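Local coordinates for protein CELL division inhibitor (Pyrococcus furiosus, PDB 1G3Q) that binds ADP and magnesium and probably hydrolyses ATP as a MinD-type ATPase linked to the control of cell division, at residues I7-K11 with G12-K16; P143-S146 with C147-T151; L123-D126 with A127-M131. All blocks are in the same frame, centred on the assembly; numbering follows the deposited sequence.

In the fold
Interaction 1 is the buried turn between strand 3-8 and helix 16-29 that holds the nucleotide; interactions 2 and 3 are partly buried, the first turns of helix 145-160 and all of the short helix 125-131. Interaction 1 touches both others: Lys11 and Gly10 reach Ser146 and Thr151 of interaction 2 through polar atoms, whereas Val8 packs on Met131 of interaction 3. The two helical segments do not touch. Backbone amides in interaction 1 turn to phosphate oxygens, while in interactions 2 and 3 those past the first turn bind carbonyls four residues back. In interaction 2, bordering the nucleotide loop but not the nucleotide, threonine hydroxyls meet helix carbonyls; in interaction 3 a serine does so beside leucine and methionine packing.

Interaction 1 (I7-K11 with G12-K16); sequences IVSGK and GGTGK. With ADP (adenosine-5'-diphosphate), chain C.
Ser9 and Thr14 meet inside a tight phosphate-binding turn, a local and largely buried contact in the loop between strand 3-8 and helix 16-29. Thr14 OG1 lies 2.9 Å from Ser9 OG and 3.0 Å from Lys11 O, within reach of both oxygens, either of which could take its proton. Its chi1 of 50° sets OG1 between the backbone N and the carbonyl carbon, leaving CG2 beside Lys11 CB. Ser9 OG is hydrogen-bonded to Val140 O of the neighbouring strand 136-141, which ties the turn to the sheet. The sequence is the Walker A motif, or P-loop, in the deviant form of the MinD family, with a second lysine, Lys11, near its start. Gly13 N bonds ADP O1B at 2.8 Å; Gly15 N, at 2.9 Å, and Lys16 N, at 3.0 Å, converge on ADP O2B. Gly15, with a phi of 124°, takes a backbone shape that glycine readily adopts. Lys16 runs out extended to CD, 3.6 Å from Ser9 CB, and then bends at chi3 and chi4, which curls NZ back toward the beta-phosphate, where its bond to ADP O2B is weak, at 3.3 Å. The stronger hydrogen bond of NZ goes to Cys119 O. At the backbone end of the lysine, Ile7 CG2 packs on Lys16 O, and Thr17, next in the chain, binds magnesium.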
ATOM      1  N   ILE A   7      -0.628   1.071  -4.143  1.00 17.53           N
ATOM      2  CA  ILE A   7      -1.656   1.369  -3.146  1.00 17.67           C
ATOM      3  C   ILE A   7      -1.664   2.889  -3.097  1.00 17.83           C
ATOM      4  O   ILE A   7      -0.731   3.499  -2.583  1.00 17.13           O
ATOM      5  CB  ILE A   7      -1.272   0.798  -1.764  1.00 17.76           C
ATOM      6  CG1 ILE A   7      -0.896  -0.682  -1.901  1.00 18.69           C
ATOM      7  CG2 ILE A   7      -2.428   0.962  -0.787  1.00 17.67           C
ATOM      8  CD1 ILE A   7      -1.981  -1.549  -2.523  1.00 18.45           C
ATOM      9  N   VAL A   8      -2.725   3.495  -3.620  1.00 18.39           N
ATOM     10  CA  VAL A   8      -2.788   4.952  -3.722  1.00 18.64           C
ATOM     11  C   VAL A   8      -3.988   5.646  -3.099  1.00 19.08           C
ATOM     12  O   VAL A   8      -4.941   5.007  -2.657  1.00 19.13           O
ATOM     13  CB  VAL A   8      -2.744   5.358  -5.210  1.00 18.67           C
ATOM     14  CG1 VAL A   8      -1.595   4.638  -5.908  1.00 18.49           C
ATOM     15  CG2 VAL A   8      -4.070   4.997  -5.886  1.00 17.64           C
ATOM     16  N   SER A   9      -3.928   6.975  -3.087  1.00 19.43           N
ATOM     17  CA  SER A   9      -5.005   7.789  -2.542  1.00 20.62           C
ATOM     18  C   SER A   9      -4.883   9.247  -2.957  1.00 21.45           C
ATOM     19  O   SER A   9      -3.815   9.704  -3.379  1.00 21.75           O
ATOM     20  CB  SER A   9      -5.022   7.710  -1.017  1.00 20.67           C
ATOM     21  OG  SER A   9      -6.109   8.455  -0.499  1.00 21.32           O
ATOM     22  N   GLY A  10      -5.988   9.974  -2.832  1.00 22.38           N
ATOM     23  CA  GLY A  10      -5.989  11.381  -3.172  1.00 23.42           C
ATOM     24  C   GLY A  10      -5.509  12.187  -1.983  1.00 24.13           C
ATOM     25  O   GLY A  10      -5.030  13.310  -2.131  1.00 24.76           O
ATOM     26  N   LYS A  11      -5.633  11.609  -0.795  1.00 24.76           N
ATOM     27  CA  LYS A  11      -5.209  12.281   0.428  1.00 25.48           C
ATOM     28  C   LYS A  11      -4.402  11.356   1.328  1.00 25.22           C
ATOM     29  O   LYS A  11      -4.489  10.134   1.220  1.00 25.03           O
ATOM     30  CB  LYS A  11      -6.422  12.788   1.212  1.00 26.36           C
ATOM     31  CG  LYS A  11      -7.251  13.840   0.496  1.00 28.24           C
ATOM     32  CD  LYS A  11      -8.377  14.328   1.401  1.00 29.65           C
ATOM     33  CE  LYS A  11      -9.172  15.450   0.759  1.00 30.18           C
ATOM     34  NZ  LYS A  11     -10.270  15.902   1.659  1.00 31.47           N
ATOM     35  N   GLY A  12      -3.616  11.953   2.219  1.00 25.11           N
ATOM     36  CA  GLY A  12      -2.822  11.167   3.142  1.00 24.56           C
ATOM     37  C   GLY A  12      -3.657  10.844   4.365  1.00 23.98           C
ATOM     38  O   GLY A  12      -4.698  11.466   4.586  1.00 24.33           O
ATOM     39  N   GLY A  13      -3.208   9.874   5.154  1.00 23.44           N
ATOM     40  CA  GLY A  13      -3.933   9.490   6.351  1.00 22.14           C
ATOM     41  C   GLY A  13      -5.182   8.681   6.058  1.00 21.41           C
ATOM     42  O   GLY A  13      -6.007   8.463   6.944  1.00 21.46           O
ATOM     43  N   THR A  14      -5.319   8.224   4.818  1.00 20.63           N
ATOM     44  CA  THR A  14      -6.485   7.448   4.410  1.00 19.53           C
ATOM     45  C   THR A  14      -6.347   5.953   4.695  1.00 18.54           C
ATOM     46  O   THR A  14      -7.347   5.236   4.760  1.00 18.04           O
ATOM     47  CB  THR A  14      -6.780   7.651   2.910  1.00 20.03           C
ATOM     48  OG1 THR A  14      -5.579   7.454   2.154  1.00 21.01           O
ATOM     49  CG2 THR A  14      -7.307   9.059   2.657  1.00 20.38           C
ATOM     50  N   GLY A  15      -5.110   5.486   4.853  1.00 17.38           N
ATOM     51  CA  GLY A  15      -4.883   4.083   5.153  1.00 16.57           C
ATOM     52  C   GLY A  15      -3.973   3.320   4.210  1.00 16.04           C
ATOM     53  O   GLY A  15      -3.923   2.092   4.258  1.00 16.10           O
ATOM     54  N   LYS A  16      -3.233   4.028   3.363  1.00 15.69           N
ATOM     55  CA  LYS A  16      -2.347   3.369   2.408  1.00 14.89           C
ATOM     56  C   LYS A  16      -1.347   2.408   3.048  1.00 14.35           C
ATOM     57  O   LYS A  16      -1.212   1.261   2.619  1.00 13.45           O
ATOM     58  CB  LYS A  16      -1.607   4.420   1.570  1.00 15.63           C
ATOM     59  CG  LYS A  16      -2.526   5.190   0.628  1.00 16.35           C
ATOM     60  CD  LYS A  16      -1.792   6.271  -0.160  1.00 17.19           C
ATOM     61  CE  LYS A  16      -1.487   7.499   0.691  1.00 17.69           C
ATOM     62  NZ  LYS A  16      -0.453   7.249   1.733  1.00 17.85           N
TER
HETATM   63  PB  ADP C 238      -1.632   6.742   5.223  1.00 18.51           P
HETATM   64  O1B ADP C 238      -1.084   8.057   5.481  1.00 18.62           O
HETATM   65  O2B ADP C 238      -2.682   6.830   4.197  1.00 17.61           O
HETATM   66  O3B ADP C 238      -0.548   5.554   4.822  1.00 17.20           O
HETATM   67  PA  ADP C 238      -2.044   5.123   7.507  1.00 18.69           P
HETATM   68  O1A ADP C 238      -0.820   5.276   8.215  1.00 17.45           O
HETATM   69  O2A ADP C 238      -2.187   3.841   6.870  1.00 18.14           O
HETATM   70  O3A ADP C 238      -2.322   6.234   6.512  1.00 18.24           O
HETATM   71  O5' ADP C 238      -3.134   5.257   8.533  1.00 17.70           O
HETATM   72  C5' ADP C 238      -3.306   6.446   9.397  1.00 18.36           C
HETATM   73  C4' ADP C 238      -3.655   6.073  10.792  1.00 18.67           C
HETATM   74  O4' ADP C 238      -5.035   5.618  10.897  1.00 19.06           O
HETATM   75  C3' ADP C 238      -2.853   4.949  11.367  1.00 19.08           C
HETATM   76  O3' ADP C 238      -2.426   5.266  12.689  1.00 19.96           O
HETATM   77  C2' ADP C 238      -3.748   3.748  11.401  1.00 18.91           C
HETATM   78  O2' ADP C 238      -3.519   2.829  12.467  1.00 18.49           O
HETATM   79  C1' ADP C 238      -5.110   4.291  11.486  1.00 18.98           C
HETATM   80  N9  ADP C 238      -6.111   3.562  10.659  1.00 18.66           N
HETATM   81  C8  ADP C 238      -6.170   3.261   9.289  1.00 18.53           C
HETATM   82  N7  ADP C 238      -7.217   2.591   8.903  1.00 18.53           N
HETATM   83  C5  ADP C 238      -7.926   2.417  10.070  1.00 18.56           C
HETATM   84  C6  ADP C 238      -9.161   1.768  10.354  1.00 18.87           C
HETATM   85  N6  ADP C 238      -9.845   1.184   9.370  1.00 18.65           N
HETATM   86  N1  ADP C 238      -9.620   1.765  11.673  1.00 18.76           N
HETATM   87  C2  ADP C 238      -8.898   2.371  12.665  1.00 19.29           C
HETATM   88  N3  ADP C 238      -7.716   3.009  12.482  1.00 18.62           N
HETATM   89  C4  ADP C 238      -7.277   3.000  11.163  1.00 18.86           C

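Interaction 2 (P143-S146 with C147-T151); sequences PEIS and CLTDT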
ATOM      1  N   PRO A 143     -14.731   7.636   3.622  1.00 31.25           N
ATOM      2  CA  PRO A 143     -16.110   8.003   3.272  1.00 32.12           C
ATOM      3  C   PRO A 143     -16.411   9.498   3.106  1.00 32.85           C
ATOM      4  O   PRO A 143     -17.555   9.916   3.274  1.00 33.43           O
ATOM      5  CB  PRO A 143     -16.930   7.384   4.408  1.00 32.03           C
ATOM      6  CG  PRO A 143     -16.071   6.247   4.886  1.00 31.68           C
ATOM      7  CD  PRO A 143     -14.705   6.876   4.882  1.00 31.57           C
ATOM      8  N   GLU A 144     -15.399  10.300   2.783  1.00 33.49           N
ATOM      9  CA  GLU A 144     -15.596  11.738   2.588  1.00 33.96           C
ATOM     10  C   GLU A 144     -15.676  12.039   1.098  1.00 33.39           C
ATOM     11  O   GLU A 144     -14.824  11.602   0.329  1.00 33.04           O
ATOM     12  CB  GLU A 144     -14.438  12.534   3.191  1.00 35.31           C
ATOM     13  CG  GLU A 144     -14.363  12.522   4.708  1.00 37.40           C
ATOM     14  CD  GLU A 144     -13.184  13.331   5.228  1.00 38.87           C
ATOM     15  OE1 GLU A 144     -12.031  12.984   4.891  1.00 39.67           O
ATOM     16  OE2 GLU A 144     -13.410  14.316   5.967  1.00 39.95           O
ATOM     17  N   ILE A 145     -16.687  12.802   0.689  1.00 33.17           N
ATOM     18  CA  ILE A 145     -16.846  13.125  -0.724  1.00 32.65           C
ATOM     19  C   ILE A 145     -15.576  13.730  -1.321  1.00 32.41           C
ATOM     20  O   ILE A 145     -15.168  13.359  -2.422  1.00 32.41           O
ATOM     21  CB  ILE A 145     -18.040  14.093  -0.960  1.00 32.67           C
ATOM     22  CG1 ILE A 145     -18.264  14.285  -2.463  1.00 32.54           C
ATOM     23  CG2 ILE A 145     -17.771  15.441  -0.298  1.00 32.66           C
ATOM     24  CD1 ILE A 145     -18.530  12.993  -3.218  1.00 32.23           C
ATOM     25  N   SER A 146     -14.948  14.650  -0.596  1.00 32.28           N
ATOM     26  CA  SER A 146     -13.727  15.283  -1.083  1.00 32.49           C
ATOM     27  C   SER A 146     -12.613  14.252  -1.254  1.00 32.01           C
ATOM     28  O   SER A 146     -11.828  14.315  -2.201  1.00 32.11           O
ATOM     29  CB  SER A 146     -13.278  16.385  -0.117  1.00 32.94           C
ATOM     30  OG  SER A 146     -13.121  15.879   1.197  1.00 34.78           O
ATOM     31  N   CYS A 147     -12.546  13.298  -0.335  1.00 31.38           N
ATOM     32  CA  CYS A 147     -11.527  12.263  -0.409  1.00 30.75           C
ATOM     33  C   CYS A 147     -11.849  11.334  -1.576  1.00 30.42           C
ATOM     34  O   CYS A 147     -10.957  10.882  -2.287  1.00 29.88           O
ATOM     35  CB  CYS A 147     -11.475  11.473   0.900  1.00 30.55           C
ATOM     36  SG  CYS A 147     -10.123  10.271   0.970  1.00 30.24           S
ATOM     37  N   LEU A 148     -13.134  11.061  -1.775  1.00 30.60           N
ATOM     38  CA  LEU A 148     -13.561  10.196  -2.867  1.00 30.77           C
ATOM     39  C   LEU A 148     -13.232  10.828  -4.218  1.00 30.89           C
ATOM     40  O   LEU A 148     -12.602  10.198  -5.069  1.00 30.27           O
ATOM     41  CB  LEU A 148     -15.067   9.930  -2.781  1.00 30.72           C
ATOM     42  CG  LEU A 148     -15.574   9.115  -1.590  1.00 31.05           C
ATOM     43  CD1 LEU A 148     -17.094   9.119  -1.579  1.00 31.10           C
ATOM     44  CD2 LEU A 148     -15.043   7.690  -1.674  1.00 31.00           C
ATOM     45  N   THR A 149     -13.658  12.076  -4.409  1.00 31.27           N
ATOM     46  CA  THR A 149     -13.409  12.777  -5.664  1.00 31.54           C
ATOM     47  C   THR A 149     -11.917  12.953  -5.935  1.00 31.50           C
ATOM     48  O   THR A 149     -11.467  12.806  -7.070  1.00 31.56           O
ATOM     49  CB  THR A 149     -14.108  14.163  -5.690  1.00 31.70           C
ATOM     50  OG1 THR A 149     -13.667  14.954  -4.581  1.00 32.78           O
ATOM     51  CG2 THR A 149     -15.614  13.996  -5.609  1.00 31.96           C
ATOM     52  N   ASP A 150     -11.146  13.263  -4.899  1.00 31.77           N
ATOM     53  CA  ASP A 150      -9.708  13.433  -5.069  1.00 32.09           C
ATOM     54  C   ASP A 150      -9.062  12.116  -5.489  1.00 32.05           C
ATOM     55  O   ASP A 150      -8.255  12.080  -6.419  1.00 32.05           O
ATOM     56  CB  ASP A 150      -9.071  13.935  -3.767  1.00 32.34           C
ATOM     57  CG  ASP A 150      -9.274  15.424  -3.559  1.00 32.74           C
ATOM     58  OD1 ASP A 150     -10.075  16.021  -4.307  1.00 32.83           O
ATOM     59  OD2 ASP A 150      -8.637  15.994  -2.647  1.00 32.55           O
ATOM     60  N   THR A 151      -9.425  11.034  -4.806  1.00 32.11           N
ATOM     61  CA  THR A 151      -8.873   9.719  -5.116  1.00 32.10           C
ATOM     62  C   THR A 151      -9.306   9.291  -6.515  1.00 32.35           C
ATOM     63  O   THR A 151      -8.549   8.656  -7.249  1.00 32.06           O
ATOM     64  CB  THR A 151      -9.337   8.668  -4.091  1.00 31.87           C
ATOM     65  OG1 THR A 151      -8.938   9.081  -2.775  1.00 31.41           O
ATOM     66  CG2 THR A 151      -8.716   7.314  -4.398  1.00 31.12           C
TER
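Thr149 reaches back one turn of helix onto Ile145 and Ser146. Its CB sits 3.5 Å from Ile145 O. From there OG1 comes within 3.1 Å of Ile145 O and an equal 3.1 Å of Ser146 O, settling over two successive carbonyls, while CG2 lies against Ile145 O and also meets Ile145 CD1 at 3.9 Å. A chi1 of 57° places OG1 between its own backbone N and carbonyl carbon, and thus over the preceding turn. Thr149 N uses the same Ile145 carbonyl in a nearly straight bond of 2.8 Å (N-H...O angle 176°). Ile145 CD1 also lies 4.4 Å from Leu148 CD1, extending a small apolar patch that Val188 and Met189 of helix 182-189 help to cover. This is the start of helix 145-160, the helix of the beta-alpha-beta unit between strands 136-141 and 164-173, with Glu144 at the N-cap position. Glu144 contributes its carbonyl, which accepts from Leu148 N, and its CB rests 3.9 Å from Cys147 CB. Ser146 O takes the amide of Asp150, whose CB and carboxylate carbon lie close against that oxygen. Ser146 OG itself is hydrogen-bonded to Lys11 NZ of the nucleotide-binding loop, and Asp150 packs alongside that lysine. On the buried side, Cys147 O is gripped by two groups of Thr151: OG1, at 2.7 Å, and N approach from opposite faces of the carbonyl plane. Thr151 OG1 is also hydrogen-bonded to Gly10 N, and Cys147 lies against Thr14.

Interaction 3 (L123-D126 with A127-M131); sequences LQLD and AMSAM
Ser129 closes on Leu125 O with both its amide and its hydroxyl. The OG donates at 2.8 Å from above the carbonyl plane, 46° out of it, whereas the amide N bonds the same oxygen at 2.9 Å and lies nearly in line with the C=O bond. The hydroxyl gets there because chi1 of -59° turns OG back beside its own backbone N, over the preceding turn. Gln124, at the N-cap position, offers its carbonyl to Met128 N at 2.9 Å, and Asp126 O takes the longer bond from Ala130 N at 3.1 Å. Around these bonds the side chains close in. Leu125 CD1 leans over the serine, 3.7 Å from Ser129 OG. Met128 CG, beside its own backbone N, lies 3.1 Å from Leu123 O, and the bend at chi2 brings SD to 3.9 Å from Leu123 CD2, the two chains crossing at a slant. Met131 CE approaches the same methyl, Leu123 CD2, at 4.3 Å. Val154 of helix 145-160 packs against both Leu123 and Met131, and Val157 against Met128. On another side Asp126 and Ser129 touch Pro98. These turns make up helix 125-131, which follows strand 114-118 and leads to strand 136-141 across the intervening strand 3-8, a crossover of the parallel sheet in this P-loop NTPase fold.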
ATOM      1  N   LEU A 123      -0.407  14.012  -6.382  1.00 23.77           N
ATOM      2  CA  LEU A 123       0.069  13.946  -7.751  1.00 24.34           C
ATOM      3  C   LEU A 123       1.419  14.621  -7.962  1.00 24.46           C
ATOM      4  O   LEU A 123       1.827  14.846  -9.101  1.00 24.98           O
ATOM      5  CB  LEU A 123      -0.975  14.575  -8.678  1.00 24.66           C
ATOM      6  CG  LEU A 123      -2.357  13.915  -8.655  1.00 25.42           C
ATOM      7  CD1 LEU A 123      -3.362  14.820  -9.346  1.00 25.84           C
ATOM      8  CD2 LEU A 123      -2.294  12.549  -9.335  1.00 25.45           C
ATOM      9  N   GLN A 124       2.115  14.952  -6.876  1.00 24.03           N
ATOM     10  CA  GLN A 124       3.422  15.583  -7.015  1.00 23.86           C
ATOM     11  C   GLN A 124       4.458  14.534  -7.428  1.00 23.62           C
ATOM     12  O   GLN A 124       4.124  13.356  -7.573  1.00 23.30           O
ATOM     13  CB  GLN A 124       3.825  16.285  -5.714  1.00 24.18           C
ATOM     14  CG  GLN A 124       2.925  17.474  -5.370  1.00 24.84           C
ATOM     15  CD  GLN A 124       2.717  18.419  -6.553  1.00 25.42           C
ATOM     16  OE1 GLN A 124       3.675  18.922  -7.139  1.00 25.67           O
ATOM     17  NE2 GLN A 124       1.460  18.663  -6.901  1.00 25.64           N
ATOM     18  N   LEU A 125       5.705  14.957  -7.614  1.00 22.85           N
ATOM     19  CA  LEU A 125       6.766  14.060  -8.073  1.00 22.63           C
ATOM     20  C   LEU A 125       6.916  12.719  -7.358  1.00 22.23           C
ATOM     21  O   LEU A 125       6.836  11.666  -7.993  1.00 21.83           O
ATOM     22  CB  LEU A 125       8.117  14.787  -8.069  1.00 23.21           C
ATOM     23  CG  LEU A 125       9.287  14.004  -8.676  1.00 23.85           C
ATOM     24  CD1 LEU A 125       8.963  13.610 -10.115  1.00 23.73           C
ATOM     25  CD2 LEU A 125      10.552  14.847  -8.617  1.00 24.04           C
ATOM     26  N   ASP A 126       7.154  12.747  -6.050  1.00 21.68           N
ATOM     27  CA  ASP A 126       7.319  11.505  -5.301  1.00 21.24           C
ATOM     28  C   ASP A 126       6.110  10.589  -5.472  1.00 20.74           C
ATOM     29  O   ASP A 126       6.261   9.391  -5.712  1.00 20.50           O
ATOM     30  CB  ASP A 126       7.540  11.797  -3.811  1.00 21.40           C
ATOM     31  CG  ASP A 126       8.929  12.329  -3.520  1.00 21.85           C
ATOM     32  OD1 ASP A 126       9.683  12.603  -4.480  1.00 21.68           O
ATOM     33  OD2 ASP A 126       9.270  12.476  -2.326  1.00 22.85           O
ATOM     34  N   ALA A 127       4.914  11.156  -5.351  1.00 20.40           N
ATOM     35  CA  ALA A 127       3.683  10.383  -5.484  1.00 20.58           C
ATOM     36  C   ALA A 127       3.573   9.731  -6.859  1.00 20.61           C
ATOM     37  O   ALA A 127       3.289   8.537  -6.967  1.00 19.95           O
ATOM     38  CB  ALA A 127       2.471  11.278  -5.235  1.00 20.63           C
ATOM     39  N   MET A 128       3.800  10.517  -7.906  1.00 20.95           N
ATOM     40  CA  MET A 128       3.716  10.004  -9.270  1.00 21.61           C
ATOM     41  C   MET A 128       4.766   8.936  -9.551  1.00 20.91           C
ATOM     42  O   MET A 128       4.469   7.915 -10.174  1.00 21.03           O
ATOM     43  CB  MET A 128       3.866  11.145 -10.278  1.00 23.12           C
ATOM     44  CG  MET A 128       2.705  12.125 -10.305  1.00 24.76           C
ATOM     45  SD  MET A 128       1.126  11.361 -10.744  1.00 27.81           S
ATOM     46  CE  MET A 128       1.514  10.646 -12.324  1.00 26.05           C
ATOM     47  N   SER A 129       5.993   9.173  -9.096  1.00 20.05           N
ATOM     48  CA  SER A 129       7.084   8.225  -9.309  1.00 19.83           C
ATOM     49  C   SER A 129       6.777   6.865  -8.690  1.00 19.49           C
ATOM     50  O   SER A 129       7.094   5.825  -9.263  1.00 19.70           O
ATOM     51  CB  SER A 129       8.382   8.769  -8.710  1.00 19.94           C
ATOM     52  OG  SER A 129       8.728  10.008  -9.297  1.00 20.92           O
ATOM     53  N   ALA A 130       6.162   6.882  -7.515  1.00 19.27           N
ATOM     54  CA  ALA A 130       5.822   5.650  -6.820  1.00 19.09           C
ATOM     55  C   ALA A 130       4.652   4.953  -7.503  1.00 19.05           C
ATOM     56  O   ALA A 130       4.750   3.784  -7.876  1.00 18.84           O
ATOM     57  CB  ALA A 130       5.480   5.951  -5.356  1.00 19.03           C
ATOM     58  N   MET A 131       3.549   5.673  -7.680  1.00 19.22           N
ATOM     59  CA  MET A 131       2.365   5.099  -8.311  1.00 19.70           C
ATOM     60  C   MET A 131       2.666   4.532  -9.693  1.00 20.18           C
ATOM     61  O   MET A 131       2.192   3.449 -10.039  1.00 20.00           O
ATOM     62  CB  MET A 131       1.253   6.146  -8.423  1.00 20.08           C
ATOM     63  CG  MET A 131       0.785   6.698  -7.086  1.00 19.90           C
ATOM     64  SD  MET A 131      -0.653   7.769  -7.251  1.00 20.36           S
ATOM     65  CE  MET A 131       0.116   9.233  -7.985  1.00 20.58           C
TER